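Local coordinates for Lactamase_B domain-containing protein (Bacillus lehensis G1, PDB 7EV5) that binds two zinc ions in a metallo-beta-lactamase fold and probably acts as a hydrolase, with resemblance to both B3 metallo-beta-lactamases and glyoxalase II, at residues H82-P87 with I100-P105; P73-T78 with H108-E113. All blocks are in the same frame, centred on the assembly; numbering follows the deposited sequence.

Following the chain, strand 74-77 comes first and ends at His-77; a loop then carries the first half of contact 1, helix 92-96 and a second loop with the other half, before strand 108-110 returns beside strand 74-77. Contact 2 therefore closes the outer loop, a parallel strand pair at one margin of a mixed sheet, and contact 1 is nested inside it, drawing together the two arms on either side of helix 92-96. The centres lie about 15 Å apart, yet the contacts touch: Leu-84 CG packs on Leu-76 CD2 at 3.6 Å, joining the connecting loop to the sheet.

Contact 1 of 2, residues H82-P87 with I100-P105; sequences HWLEDP and ITTAKP
Residues 82-87 and 100-105 come closest at Glu-85 and Thr-101, whose CA atoms are 4.8 Å apart. One backbone hydrogen bond joins them: Thr-102 N donates to Leu-84 O at 2.9 Å, fairly straight at the hydrogen (162°). The same oxygen takes a CA-H...O contact from Thr-101 CA at 3.2 Å, and so receives both a strong and a weak donor from consecutive residues. On one flank, Thr-102 OG1 lies 3.3 Å from Leu-84 CB; its position between the backbone N and the carbonyl carbon (chi1 67°) goes with a bond from this hydroxyl to Lys-104 O at 2.8 Å, which ties the hydroxyl to the backbone two residues on. The side chain of Glu-85 crosses that of Thr-102 at about a right angle, CG resting 3.6 Å from Thr-102 O, and then runs on extended to lay its carboxylate against the ring of Pro-105, OE1 at 3.5 Å from Pro-105 CB. The tertiary amide nitrogen of that proline has no hydrogen to give, so the carboxylate meets it by van der Waals contact and not by a hydrogen bond. At the other end, Thr-101 CG2 fits against Pro-87 CD at 3.6 Å. Thr-102 also leans on Val-63 and Asp-64 of helix 63-70. With one direct hydrogen bond, and Asn-90 ND2 bonding to both Trp-83 O and Ile-100 O, the spacing of the two arms flanking helix 92-96 is probably fixed, while the Leu-84 side chain lies about 8 Å from that of the zinc ligand His-59.

Contact 2 of 2, residues P73-T78 with H108-E113; sequences PVYLHT and HLLTNE
Strands 74-77 and 108-110 form the parallel edge pair of a beta-alpha-beta unit, with helix 92-96 in the connection and 108-110 outermost in its mixed sheet. Tyr-75 pairs with His-108, Leu-76 with Leu-109 and His-77 with Leu-110. The bonds alternate in the parallel manner: His-108 N to Val-74 O, Leu-76 N to His-108 O, Leu-110 N to Leu-76 O, and Thr-78 N to Leu-110 O, this last 2.8 Å long and nearly straight (170°). On the face bearing Tyr-75, His-108 and Leu-110, the Tyr-75 and His-108 side chains run alongside each other and their rings overlap in an offset stack, with centroids 4.2 Å apart and planes 14° from parallel. His-108 CB sits over the tyrosine ring in a CH-pi contact, 3.5 Å from its centroid, while Tyr-75 OH overlies the rim of the imidazole. Pro-73 CB approaches His-108 ND1 obliquely at 3.5 Å. At the far end, with CG anti to the backbone N (chi1 -163°), the His-77 ring starts out beside its own carbonyl carbon; Leu-110 O lies over the centre of the ring. Its NE2 makes a weak bond to Thr-111 O at 3.1 Å; ND1 accepts from Lys-79 N, and the ring also stacks on His-127. With bonds at both nitrogens, the rotation of the His-77 ring is probably fixed, in a tautomer carrying hydrogen on NE2. The edge strand is thus held by backbone bonds along the pair, by aromatic stacking at its start and, just past its end, by the weak bond from His-77 NE2 to Thr-111 O.

Contact 1 of 2, residues H82-P87 with I100-P105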
loop_
_atom_site.group_PDB
_atom_site.type_symbol
_atom_site.label_atom_id
_atom_site.label_comp_id
_atom_site.label_asym_id
_atom_site.label_seq_id
_atom_site.Cartn_x
_atom_site.Cartn_y
_atom_site.Cartn_z
ATOM N N HIS A 82 13.456 -2.292 8.716
ATOM C CA HIS A 82 13.421 -2.745 10.100
ATOM C C HIS A 82 12.023 -2.729 10.697
ATOM O O HIS A 82 11.830 -3.274 11.790
ATOM C CB HIS A 82 14.299 -1.847 10.979
ATOM C CG HIS A 82 15.747 -1.854 10.603
ATOM N ND1 HIS A 82 16.510 -3.003 10.601
ATOM C CD2 HIS A 82 16.571 -0.853 10.217
ATOM C CE1 HIS A 82 17.742 -2.706 10.230
ATOM N NE2 HIS A 82 17.806 -1.409 9.993
ATOM N N TRP A 83 11.051 -2.115 10.024
ATOM C CA TRP A 83 9.748 -1.910 10.646
ATOM C C TRP A 83 8.910 -3.178 10.706
ATOM O O TRP A 83 8.050 -3.299 11.584
ATOM C CB TRP A 83 8.960 -0.852 9.876
ATOM C CG TRP A 83 9.458 0.543 10.071
ATOM C CD1 TRP A 83 10.717 0.935 10.425
ATOM C CD2 TRP A 83 8.698 1.734 9.904
ATOM N NE1 TRP A 83 10.786 2.309 10.493
ATOM C CE2 TRP A 83 9.552 2.825 10.188
ATOM C CE3 TRP A 83 7.373 1.985 9.557
ATOM C CZ2 TRP A 83 9.117 4.155 10.121
ATOM C CZ3 TRP A 83 6.943 3.306 9.495
ATOM C CH2 TRP A 83 7.819 4.372 9.776
ATOM N N LEU A 84 9.116 -4.124 9.786
ATOM C CA LEU A 84 8.262 -5.307 9.744
ATOM C C LEU A 84 8.355 -6.098 11.041
ATOM O O LEU A 84 7.344 -6.586 11.558
ATOM C CB LEU A 84 8.669 -6.199 8.571
ATOM C CG LEU A 84 8.361 -5.648 7.179
ATOM C CD1 LEU A 84 8.854 -6.656 6.146
ATOM C CD2 LEU A 84 6.879 -5.339 6.980
ATOM N N GLU A 85 9.560 -6.228 11.579
ATOM C CA GLU A 85 9.813 -7.119 12.696
ATOM C C GLU A 85 9.929 -6.393 14.021
ATOM O O GLU A 85 10.161 -7.042 15.045
ATOM C CB GLU A 85 11.103 -7.901 12.436
ATOM C CG GLU A 85 11.004 -8.870 11.276
ATOM C CD GLU A 85 12.359 -9.331 10.803
ATOM O OE1 GLU A 85 13.035 -8.552 10.109
ATOM O OE2 GLU A 85 12.751 -10.468 11.139
ATOM N N ASP A 86 9.794 -5.072 14.028
ATOM C CA ASP A 86 9.981 -4.270 15.237
ATOM C C ASP A 86 8.692 -3.523 15.556
ATOM O O ASP A 86 8.375 -2.506 14.906
ATOM C CB ASP A 86 11.152 -3.309 15.059
ATOM C CG ASP A 86 11.597 -2.676 16.359
ATOM O OD1 ASP A 86 10.774 -2.611 17.293
ATOM O OD2 ASP A 86 12.771 -2.243 16.436
ATOM N N PRO A 87 7.936 -3.974 16.564
ATOM C CA PRO A 87 6.659 -3.323 16.888
ATOM C C PRO A 87 6.822 -1.948 17.497
ATOM O O PRO A 87 5.842 -1.198 17.543
ATOM C CB PRO A 87 6.018 -4.295 17.885
ATOM C CG PRO A 87 7.201 -4.900 18.600
ATOM C CD PRO A 87 8.327 -4.978 17.577
ATOM N N ILE A 100 2.563 -6.042 16.751
ATOM C CA ILE A 100 2.247 -6.694 15.486
ATOM C C ILE A 100 3.525 -6.700 14.670
ATOM O O ILE A 100 4.192 -5.666 14.556
ATOM C CB ILE A 100 1.121 -5.952 14.745
ATOM C CG1 ILE A 100 -0.178 -6.073 15.551
ATOM C CG2 ILE A 100 0.938 -6.518 13.342
ATOM C CD1 ILE A 100 -1.294 -5.198 15.076
ATOM N N THR A 101 3.895 -7.868 14.144
ATOM C CA THR A 101 5.172 -8.030 13.464
ATOM C C THR A 101 5.062 -9.137 12.427
ATOM O O THR A 101 4.166 -9.987 12.481
ATOM C CB THR A 101 6.269 -8.481 14.433
ATOM O OG1 THR A 101 5.844 -9.680 15.087
ATOM C CG2 THR A 101 6.602 -7.408 15.472
ATOM N N THR A 102 6.003 -9.128 11.488
ATOM C CA THR A 102 6.303 -10.320 10.710
ATOM C C THR A 102 7.412 -11.100 11.403
ATOM O O THR A 102 8.072 -10.613 12.327
ATOM C CB THR A 102 6.735 -9.968 9.282
ATOM O OG1 THR A 102 8.001 -9.300 9.327
ATOM C CG2 THR A 102 5.700 -9.086 8.595
ATOM N N ALA A 103 7.611 -12.336 10.947
ATOM C CA ALA A 103 8.656 -13.196 11.483
ATOM C C ALA A 103 9.909 -13.208 10.617
ATOM O O ALA A 103 10.928 -13.779 11.025
ATOM C CB ALA A 103 8.132 -14.624 11.656
ATOM N N LYS A 104 9.859 -12.582 9.445
ATOM C CA LYS A 104 10.940 -12.555 8.475
ATOM C C LYS A 104 10.968 -11.173 7.842
ATOM O O LYS A 104 9.912 -10.549 7.681
ATOM C CB LYS A 104 10.684 -13.578 7.355
ATOM C CG LYS A 104 10.735 -15.037 7.789
ATOM C CD LYS A 104 10.407 -15.955 6.618
ATOM C CE LYS A 104 10.461 -17.421 7.018
ATOM N NZ LYS A 104 10.210 -18.333 5.865
ATOM N N PRO A 105 12.149 -10.673 7.482
ATOM C CA PRO A 105 12.227 -9.399 6.754
ATOM C C PRO A 105 11.691 -9.545 5.336
ATOM O O PRO A 105 11.441 -10.647 4.837
ATOM C CB PRO A 105 13.725 -9.075 6.743
ATOM C CG PRO A 105 14.412 -10.408 6.887
ATOM C CD PRO A 105 13.482 -11.259 7.734
#

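Contact 2 of 2, residues P73-T78 with H108-E113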
loop_
_atom_site.group_PDB
_atom_site.type_symbol
_atom_site.label_atom_id
_atom_site.label_comp_id
_atom_site.label_asym_id
_atom_site.label_seq_id
_atom_site.Cartn_x
_atom_site.Cartn_y
_atom_site.Cartn_z
ATOM N N PRO A 73 7.100 -13.528 -2.708
ATOM C CA PRO A 73 7.986 -12.497 -2.161
ATOM C C PRO A 73 7.213 -11.305 -1.617
ATOM O O PRO A 73 6.084 -11.024 -2.021
ATOM C CB PRO A 73 8.801 -12.072 -3.388
ATOM C CG PRO A 73 7.911 -12.373 -4.556
ATOM C CD PRO A 73 7.223 -13.651 -4.174
ATOM N N VAL A 74 7.872 -10.601 -0.696
ATOM C CA VAL A 74 7.387 -9.362 -0.092
ATOM C C VAL A 74 8.317 -8.231 -0.515
ATOM O O VAL A 74 9.537 -8.312 -0.309
ATOM C CB VAL A 74 7.343 -9.475 1.444
ATOM C CG1 VAL A 74 6.980 -8.121 2.084
ATOM C CG2 VAL A 74 6.374 -10.571 1.864
ATOM N N TYR A 75 7.740 -7.162 -1.066
ATOM C CA TYR A 75 8.471 -5.969 -1.486
ATOM C C TYR A 75 8.189 -4.812 -0.534
ATOM O O TYR A 75 7.024 -4.545 -0.211
ATOM C CB TYR A 75 8.052 -5.540 -2.894
ATOM C CG TYR A 75 8.562 -6.418 -4.016
ATOM C CD1 TYR A 75 9.525 -5.949 -4.904
ATOM C CD2 TYR A 75 8.071 -7.708 -4.194
ATOM C CE1 TYR A 75 9.989 -6.753 -5.937
ATOM C CE2 TYR A 75 8.537 -8.514 -5.220
ATOM C CZ TYR A 75 9.486 -8.022 -6.080
ATOM O OH TYR A 75 9.919 -8.849 -7.101
ATOM N N LEU A 76 9.242 -4.100 -0.117
ATOM C CA LEU A 76 9.121 -2.984 0.812
ATOM C C LEU A 76 10.299 -2.042 0.593
ATOM O O LEU A 76 11.403 -2.490 0.267
ATOM C CB LEU A 76 9.136 -3.502 2.260
ATOM C CG LEU A 76 9.126 -2.471 3.389
ATOM C CD1 LEU A 76 7.831 -1.663 3.416
ATOM C CD2 LEU A 76 9.309 -3.181 4.727
ATOM N N HIS A 77 10.070 -0.746 0.786
ATOM C CA HIS A 77 11.156 0.220 0.672
ATOM C C HIS A 77 12.181 0.035 1.788
ATOM O O HIS A 77 11.833 -0.171 2.956
ATOM C CB HIS A 77 10.620 1.652 0.700
ATOM C CG HIS A 77 11.609 2.653 0.194
ATOM N ND1 HIS A 77 12.646 3.137 0.967
ATOM C CD2 HIS A 77 11.762 3.207 -1.031
ATOM C CE1 HIS A 77 13.372 3.976 0.245
ATOM N NE2 HIS A 77 12.863 4.028 -0.972
ATOM N N THR A 78 13.461 0.133 1.411
ATOM C CA THR A 78 14.558 -0.090 2.352
ATOM C C THR A 78 14.490 0.829 3.569
ATOM O O THR A 78 14.957 0.453 4.654
ATOM C CB THR A 78 15.904 0.042 1.622
ATOM O OG1 THR A 78 16.938 -0.537 2.428
ATOM C CG2 THR A 78 16.249 1.498 1.321
ATOM N N HIS A 108 12.553 -8.454 -0.913
ATOM C CA HIS A 108 12.911 -7.534 -1.980
ATOM C C HIS A 108 12.811 -6.134 -1.396
ATOM O O HIS A 108 11.764 -5.777 -0.848
ATOM C CB HIS A 108 11.934 -7.660 -3.156
ATOM C CG HIS A 108 12.160 -8.869 -4.012
ATOM N ND1 HIS A 108 11.700 -10.125 -3.681
ATOM C CD2 HIS A 108 12.787 -8.999 -5.204
ATOM C CE1 HIS A 108 12.045 -10.979 -4.632
ATOM N NE2 HIS A 108 12.695 -10.319 -5.569
ATOM N N LEU A 109 13.879 -5.348 -1.499
ATOM C CA LEU A 109 13.929 -4.009 -0.919
ATOM C C LEU A 109 14.016 -2.966 -2.026
ATOM O O LEU A 109 14.949 -2.993 -2.843
ATOM C CB LEU A 109 15.098 -3.848 0.047
ATOM C CG LEU A 109 15.073 -4.760 1.267
ATOM C CD1 LEU A 109 16.350 -4.581 2.087
ATOM C CD2 LEU A 109 13.850 -4.474 2.114
ATOM N N LEU A 110 13.054 -2.042 -2.031
ATOM C CA LEU A 110 12.987 -0.960 -3.000
ATOM C C LEU A 110 13.834 0.229 -2.558
ATOM O O LEU A 110 14.016 0.486 -1.362
ATOM C CB LEU A 110 11.531 -0.505 -3.166
ATOM C CG LEU A 110 10.594 -1.573 -3.734
ATOM C CD1 LEU A 110 9.141 -1.227 -3.426
ATOM C CD2 LEU A 110 10.815 -1.759 -5.220
ATOM N N THR A 111 14.352 0.963 -3.546
ATOM C CA THR A 111 15.088 2.199 -3.300
ATOM C C THR A 111 14.604 3.294 -4.237
ATOM O O THR A 111 13.655 4.020 -3.920
ATOM C CB THR A 111 16.597 1.993 -3.468
ATOM O OG1 THR A 111 16.868 1.296 -4.692
ATOM C CG2 THR A 111 17.146 1.215 -2.307
ATOM N N ASN A 112 15.223 3.390 -5.414
ATOM C CA ASN A 112 14.931 4.457 -6.362
ATOM C C ASN A 112 14.462 3.937 -7.711
ATOM O O ASN A 112 14.420 4.713 -8.671
ATOM C CB ASN A 112 16.158 5.353 -6.555
ATOM C CG ASN A 112 17.340 4.594 -7.108
ATOM O OD1 ASN A 112 17.674 3.517 -6.623
ATOM N ND2 ASN A 112 17.978 5.148 -8.134
ATOM N N GLU A 113 14.140 2.650 -7.817
ATOM C CA GLU A 113 13.566 2.107 -9.046
ATOM C C GLU A 113 12.344 2.904 -9.461
ATOM O O GLU A 113 11.486 3.226 -8.637
ATOM C CB GLU A 113 13.130 0.659 -8.827
ATOM C CG GLU A 113 14.248 -0.285 -8.536
ATOM C CD GLU A 113 14.458 -0.465 -7.057
ATOM O OE1 GLU A 113 13.828 0.276 -6.262
ATOM O OE2 GLU A 113 15.257 -1.349 -6.695
#